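Local structure of tungstate ABC transporter, periplasmic tungstate-binding protein (Geobacter sulfurreducens, 3LR1) at residues M9-T12 against T13-D17; S18-L21 against K22-P26; V60-R63 against K64-D67. The protein probably binds tungstate in the periplasm and delivers it to an ABC transporter for uptake into the cell. All coordinates share one frame; numbering follows the deposited sequence.

Contact 1 (M9-T12 against T13-D17); sequences MSTT and TSTQD
The hydroxyls of Thr12 and Thr15 meet in a hydrogen bond of 2.9 Å between OG1 of Thr12 and OG1 of Thr15; the proton could lie on either side. Thr12 stands at the N-cap of helix 13-18, and its OG1 sits between its own backbone N and carbonyl carbon (chi1 68°), a rotation that brings it over the first turn. Its carbonyl serves the same turn: Gln16 N donates to Thr12 O over 3.1 Å. The axes of segments 9-12 and 13-17 stand 88° apart, a strand-to-helix junction at the C-terminal end of a strand flanked by two parallel neighbours, such as lines the ligand cleft in periplasmic binding proteins. Here the side chain of Ser14 comes within about 4 Å of a bound tungsten ion, while Ser14 OG is hydrogen-bonded to Met154 N. Thr15 also leans back on the strand, its methyl CG2 lying 3.4 Å from Thr11 OG1, which comes equally close to Thr15 CB. That hydroxyl is bonded to Phe59 O of the neighbouring strand, so the carbon side of Thr15 covers a polar atom whose partner lies in the sheet.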
loop_
_atom_site.group_PDB
_atom_site.type_symbol
_atom_site.label_atom_id
_atom_site.label_comp_id
_atom_site.label_asym_id
_atom_site.label_seq_id
_atom_site.Cartn_x
_atom_site.Cartn_y
_atom_site.Cartn_z
HETATM N N MSE A 9 11.775 7.305 -7.448
HETATM C CA MSE A 9 10.479 6.682 -7.388
HETATM C C MSE A 9 9.723 7.204 -6.159
HETATM O O MSE A 9 10.189 7.094 -5.007
HETATM C CB MSE A 9 10.620 5.173 -7.280
HETATM C CG MSE A 9 9.345 4.431 -7.154
HETATM SE SE MSE A 9 9.765 2.507 -7.164
HETATM C CE MSE A 9 9.714 2.396 -5.344
ATOM N N SER A 10 8.530 7.721 -6.376
ATOM C CA SER A 10 7.669 8.039 -5.218
ATOM C C SER A 10 6.785 6.838 -4.932
ATOM O O SER A 10 6.344 6.122 -5.850
ATOM C CB SER A 10 6.806 9.294 -5.401
ATOM O OG SER A 10 5.846 9.072 -6.404
ATOM N N THR A 11 6.556 6.628 -3.648
ATOM C CA THR A 11 5.726 5.519 -3.136
ATOM C C THR A 11 5.140 5.901 -1.796
ATOM O O THR A 11 5.296 7.054 -1.329
ATOM C CB THR A 11 6.486 4.202 -3.073
ATOM O OG1 THR A 11 5.574 3.088 -2.908
ATOM C CG2 THR A 11 7.578 4.161 -2.051
ATOM N N THR A 12 4.431 4.993 -1.166
ATOM C CA THR A 12 3.922 5.343 0.144
ATOM C C THR A 12 4.758 4.732 1.255
ATOM O O THR A 12 5.453 3.725 1.053
ATOM C CB THR A 12 2.483 4.907 0.340
ATOM O OG1 THR A 12 2.464 3.511 0.383
ATOM C CG2 THR A 12 1.581 5.425 -0.750
ATOM N N THR A 13 4.757 5.415 2.411
ATOM C CA THR A 13 5.475 4.969 3.590
ATOM C C THR A 13 5.085 3.551 3.941
ATOM O O THR A 13 5.908 2.751 4.372
ATOM C CB THR A 13 5.148 5.849 4.791
ATOM O OG1 THR A 13 5.617 7.202 4.544
ATOM C CG2 THR A 13 5.838 5.270 5.957
ATOM N N SER A 14 3.804 3.264 3.793
ATOM C CA SER A 14 3.246 1.929 3.945
ATOM C C SER A 14 3.954 0.848 3.026
ATOM O O SER A 14 4.379 -0.223 3.477
ATOM C CB SER A 14 1.671 2.055 3.817
ATOM O OG SER A 14 1.110 3.265 4.549
ATOM N N THR A 15 4.174 1.156 1.761
ATOM C CA THR A 15 4.921 0.260 0.845
ATOM C C THR A 15 6.443 0.125 1.256
ATOM O O THR A 15 7.080 -0.915 1.168
ATOM C CB THR A 15 4.693 0.822 -0.573
ATOM O OG1 THR A 15 3.254 0.990 -0.752
ATOM C CG2 THR A 15 5.273 -0.060 -1.658
ATOM N N GLN A 16 7.034 1.192 1.780
ATOM C CA GLN A 16 8.417 1.087 2.227
ATOM C C GLN A 16 8.509 0.115 3.393
ATOM O O GLN A 16 9.446 -0.689 3.488
ATOM C CB GLN A 16 8.908 2.484 2.621
ATOM C CG GLN A 16 10.343 2.593 2.975
ATOM C CD GLN A 16 10.644 3.984 3.427
ATOM O OE1 GLN A 16 9.900 4.588 4.236
ATOM N NE2 GLN A 16 11.732 4.507 2.936
ATOM N N ASP A 17 7.524 0.210 4.301
ATOM C CA ASP A 17 7.532 -0.603 5.547
ATOM C C ASP A 17 7.511 -2.099 5.241
ATOM O O ASP A 17 8.078 -2.915 5.958
ATOM C CB ASP A 17 6.335 -0.238 6.490
ATOM C CG ASP A 17 6.530 1.089 7.225
ATOM O OD1 ASP A 17 7.717 1.575 7.269
ATOM O OD2 ASP A 17 5.488 1.626 7.756
#

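Contact 2 (S18-L21 against K22-P26); sequences SGLL and KVLLP
Leu21 and Leu25 both hold CG anti to the carbonyl carbon (chi1 -64° and -60°), and CD1 of Leu25 thereby comes back along the helix to 4.0 Å from Leu21 CB. Leu24 has CG anti to its backbone N instead (chi1 -174°), which brings its CD2 to 4.3 Å from Leu21 CD2; its CB lies 4.3 Å from Leu20 CD1. The backbone beneath is gripped at Leu20 O, which accepts from both Leu24 N, at 2.9 Å, and Val23 N. Leu25 N closes the next turn on Leu21 O. Pro26, lacking an N-H, adds no such bond, and the helix kinks there. At the other end Lys22 bends at its last two torsions until NZ donates to a water, 2.6 Å away, that in turn donates to Gly19 O; the bond from Lys22 N to the same carbonyl is weak. Gly19 has positive phi, where a CB would jam against the preceding carbonyl. Beyond the segments the leucines reach Val38 of strand 35-41 and Ile233 of helix 227-235. These are the N-terminal turns of amphipathic helix 20-32, restarted after a glycine break, its leucines packed between strand 35-41 and helix 227-235 of a periplasmic binding protein fold.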
loop_
_atom_site.group_PDB
_atom_site.type_symbol
_atom_site.label_atom_id
_atom_site.label_comp_id
_atom_site.label_asym_id
_atom_site.label_seq_id
_atom_site.Cartn_x
_atom_site.Cartn_y
_atom_site.Cartn_z
ATOM N N SER A 18 6.868 -2.479 4.156
ATOM C CA SER A 18 6.782 -3.872 3.838
ATOM C C SER A 18 8.143 -4.466 3.588
ATOM O O SER A 18 8.329 -5.656 3.806
ATOM C CB SER A 18 5.843 -4.047 2.668
ATOM O OG SER A 18 6.203 -5.174 1.975
ATOM N N GLY A 19 9.122 -3.655 3.155
ATOM C CA GLY A 19 10.491 -4.211 2.897
ATOM C C GLY A 19 10.731 -4.826 1.510
ATOM O O GLY A 19 11.866 -5.250 1.161
ATOM N N LEU A 20 9.694 -4.881 0.690
ATOM C CA LEU A 20 9.827 -5.449 -0.648
ATOM C C LEU A 20 10.918 -4.769 -1.456
ATOM O O LEU A 20 11.719 -5.458 -2.136
ATOM C CB LEU A 20 8.521 -5.325 -1.423
ATOM C CG LEU A 20 8.479 -5.688 -2.908
ATOM C CD1 LEU A 20 8.869 -7.098 -3.117
ATOM C CD2 LEU A 20 7.095 -5.446 -3.497
ATOM N N LEU A 21 10.913 -3.445 -1.429
ATOM C CA LEU A 21 11.834 -2.675 -2.275
ATOM C C LEU A 21 13.302 -2.947 -1.984
ATOM O O LEU A 21 14.088 -2.938 -2.887
ATOM C CB LEU A 21 11.506 -1.177 -2.203
ATOM C CG LEU A 21 10.112 -0.831 -2.759
ATOM C CD1 LEU A 21 9.836 0.687 -2.590
ATOM C CD2 LEU A 21 9.878 -1.318 -4.174
ATOM N N LYS A 22 13.664 -3.241 -0.731
ATOM C CA LYS A 22 14.998 -3.567 -0.363
ATOM C C LYS A 22 15.543 -4.832 -1.061
ATOM O O LYS A 22 16.706 -4.925 -1.323
ATOM C CB LYS A 22 15.104 -3.652 1.179
ATOM C CG LYS A 22 16.490 -3.348 1.681
ATOM C CD LYS A 22 16.477 -3.089 3.231
ATOM C CE LYS A 22 15.571 -4.101 4.000
ATOM N NZ LYS A 22 15.760 -5.569 3.649
ATOM N N VAL A 23 14.677 -5.749 -1.434
ATOM C CA VAL A 23 15.006 -6.983 -2.133
ATOM C C VAL A 23 14.774 -6.848 -3.669
ATOM O O VAL A 23 15.559 -7.325 -4.473
ATOM C CB VAL A 23 14.164 -8.129 -1.531
ATOM C CG1 VAL A 23 14.431 -9.415 -2.244
ATOM C CG2 VAL A 23 14.490 -8.299 0.010
ATOM N N LEU A 24 13.732 -6.129 -4.072
ATOM C CA LEU A 24 13.379 -5.990 -5.474
ATOM C C LEU A 24 14.358 -5.107 -6.254
ATOM O O LEU A 24 14.654 -5.398 -7.431
ATOM C CB LEU A 24 11.952 -5.404 -5.591
ATOM C CG LEU A 24 11.314 -5.300 -6.970
ATOM C CD1 LEU A 24 11.181 -6.651 -7.696
ATOM C CD2 LEU A 24 9.961 -4.668 -6.816
ATOM N N LEU A 25 14.817 -4.001 -5.660
ATOM C CA LEU A 25 15.603 -3.036 -6.403
ATOM C C LEU A 25 17.102 -3.373 -6.696
ATOM O O LEU A 25 17.596 -3.026 -7.740
ATOM C CB LEU A 25 15.463 -1.620 -5.800
ATOM C CG LEU A 25 14.038 -1.057 -5.763
ATOM C CD1 LEU A 25 13.976 0.344 -4.950
ATOM C CD2 LEU A 25 13.517 -0.901 -7.167
ATOM N N PRO A 26 17.835 -4.005 -5.774
ATOM C CA PRO A 26 19.262 -4.206 -6.065
ATOM C C PRO A 26 19.670 -4.903 -7.368
ATOM O O PRO A 26 20.642 -4.444 -8.031
ATOM C CB PRO A 26 19.779 -4.899 -4.826
ATOM C CG PRO A 26 18.920 -4.325 -3.708
ATOM C CD PRO A 26 17.524 -4.287 -4.359
HETATM O O HOH W 1 13.405 -6.533 3.089
#

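Contact 3 (V60-R63 against K64-D67); sequences VHAR and KLED
Glu66 turns back from helix 63-71 to take the backbone N-H of Ala62 on OE1, with Ala62 N 2.7 Å from Glu66 OE1 and the bond nearly straight at 167°. The anti lone pair of OE1 is used, the one pointing away from OE2. With CG anti to the carbonyl carbon (chi1 -68°) and the chain extended beyond it, Glu66 carries OE1 back to that N-H. The same two residues are joined a second time, because Glu66 N donates to Ala62 O over 2.9 Å. At the N-cap, Ala62 thus has both its N-H and its carbonyl bonded to Glu66. Alongside, Val60 CG2 lies 3.5 Å from Glu66 CG, the two side chains running past each other in opposite directions. Arg63 and Asp67 add a looser pair: Arg63 NE is 3.9 Å from Asp67 OD1, a long salt bridge with guanidinium and carboxylate planes 87° apart, and Arg63 has its stronger partner in Asp80. Further out, Arg78 forms a salt bridge with Glu66 OE2. Between Val60 and Ala62, His61 meets the ring of Tyr199 and comes within about 5 Å of a bound tungsten ion. An alanine in place of Glu66 would probably leave Ala62 N without this acceptor and Arg78 without this counter-charge. The N-H on one oxygen and Arg78 on the other would both be expected to favour the charged form of this buried carboxylate.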
loop_
_atom_site.group_PDB
_atom_site.type_symbol
_atom_site.label_atom_id
_atom_site.label_comp_id
_atom_site.label_asym_id
_atom_site.label_seq_id
_atom_site.Cartn_x
_atom_site.Cartn_y
_atom_site.Cartn_z
ATOM N N VAL A 60 2.225 3.013 -6.404
ATOM C CA VAL A 60 1.223 3.206 -5.358
ATOM C C VAL A 60 0.109 2.200 -5.511
ATOM O O VAL A 60 -0.046 1.589 -6.551
ATOM C CB VAL A 60 0.600 4.614 -5.372
ATOM C CG1 VAL A 60 1.663 5.715 -4.985
ATOM C CG2 VAL A 60 -0.073 4.909 -6.699
ATOM N N HIS A 61 -0.680 2.043 -4.486
ATOM C CA HIS A 61 -1.866 1.185 -4.556
ATOM C C HIS A 61 -3.009 2.150 -4.266
ATOM O O HIS A 61 -3.329 2.404 -3.132
ATOM C CB HIS A 61 -1.834 -0.009 -3.518
ATOM C CG HIS A 61 -3.093 -0.821 -3.542
ATOM N ND1 HIS A 61 -3.688 -1.226 -4.723
ATOM C CD2 HIS A 61 -3.936 -1.207 -2.556
ATOM C CE1 HIS A 61 -4.829 -1.846 -4.456
ATOM N NE2 HIS A 61 -5.003 -1.845 -3.154
ATOM N N ALA A 62 -3.655 2.674 -5.301
ATOM C CA ALA A 62 -4.752 3.671 -5.126
ATOM C C ALA A 62 -5.385 3.851 -6.485
ATOM O O ALA A 62 -5.066 4.785 -7.270
ATOM C CB ALA A 62 -4.215 4.979 -4.626
ATOM N N ARG A 63 -6.209 2.899 -6.810
ATOM C CA ARG A 63 -6.642 2.729 -8.197
ATOM C C ARG A 63 -7.304 3.989 -8.811
ATOM O O ARG A 63 -6.945 4.437 -9.915
ATOM C CB ARG A 63 -7.594 1.519 -8.310
ATOM C CG ARG A 63 -8.077 1.243 -9.761
ATOM C CD ARG A 63 -6.884 1.325 -10.782
ATOM N NE ARG A 63 -6.685 0.097 -11.548
ATOM C CZ ARG A 63 -6.123 -1.004 -11.049
ATOM N NH1 ARG A 63 -5.718 -1.016 -9.774
ATOM N NH2 ARG A 63 -5.959 -2.095 -11.801
ATOM N N LYS A 64 -8.222 4.605 -8.091
ATOM C CA LYS A 64 -8.896 5.775 -8.657
ATOM C C LYS A 64 -7.921 6.898 -8.918
ATOM O O LYS A 64 -8.038 7.655 -9.880
ATOM C CB LYS A 64 -10.022 6.311 -7.784
ATOM C CG LYS A 64 -10.837 5.276 -7.116
ATOM C CD LYS A 64 -12.013 5.890 -6.288
ATOM C CE LYS A 64 -13.126 4.824 -6.041
ATOM N NZ LYS A 64 -13.017 4.054 -4.769
ATOM N N LEU A 65 -7.025 7.097 -7.982
ATOM C CA LEU A 65 -6.064 8.176 -8.106
ATOM C C LEU A 65 -5.038 7.898 -9.218
ATOM O O LEU A 65 -4.631 8.794 -9.940
ATOM C CB LEU A 65 -5.371 8.377 -6.774
ATOM C CG LEU A 65 -6.259 8.902 -5.668
ATOM C CD1 LEU A 65 -5.374 9.099 -4.432
ATOM C CD2 LEU A 65 -7.018 10.227 -6.110
ATOM N N GLU A 66 -4.654 6.654 -9.387
ATOM C CA GLU A 66 -3.736 6.247 -10.450
ATOM C C GLU A 66 -4.414 6.502 -11.801
ATOM O O GLU A 66 -3.790 7.010 -12.719
ATOM C CB GLU A 66 -3.409 4.767 -10.336
ATOM C CG GLU A 66 -2.561 4.333 -9.115
ATOM C CD GLU A 66 -2.598 2.807 -8.919
ATOM O OE1 GLU A 66 -2.949 2.299 -7.837
ATOM O OE2 GLU A 66 -2.281 2.101 -9.865
ATOM N N ASP A 67 -5.694 6.116 -11.925
ATOM C CA ASP A 67 -6.431 6.365 -13.164
ATOM C C ASP A 67 -6.465 7.821 -13.536
ATOM O O ASP A 67 -6.327 8.169 -14.714
ATOM C CB ASP A 67 -7.845 5.787 -13.101
ATOM C CG ASP A 67 -7.867 4.244 -13.175
ATOM O OD1 ASP A 67 -6.858 3.541 -13.473
ATOM O OD2 ASP A 67 -8.920 3.699 -12.909
#

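Overall arrangement
Following the chain from the N terminus, the three contacts come in series, each a local turn that closes before the next opens, so none nests or crosses. Contact 1 turns strand 6-12 into helix 13-18; contact 2 starts helix 20-32 directly after it; contact 3 leads from strand 57-60 into helix 63-71. Strands 6-12 and 57-60 are parallel neighbours, which sets contacts 1 and 3 side by side: Thr12 CG2 packs 4.2 Å from Val60 CG1. Contact 2 meets contact 1 through Leu21, whose CD1 is 4.2 Å from Thr11 CG2. Contacts 2 and 3 do not touch, with centres about 21 Å apart.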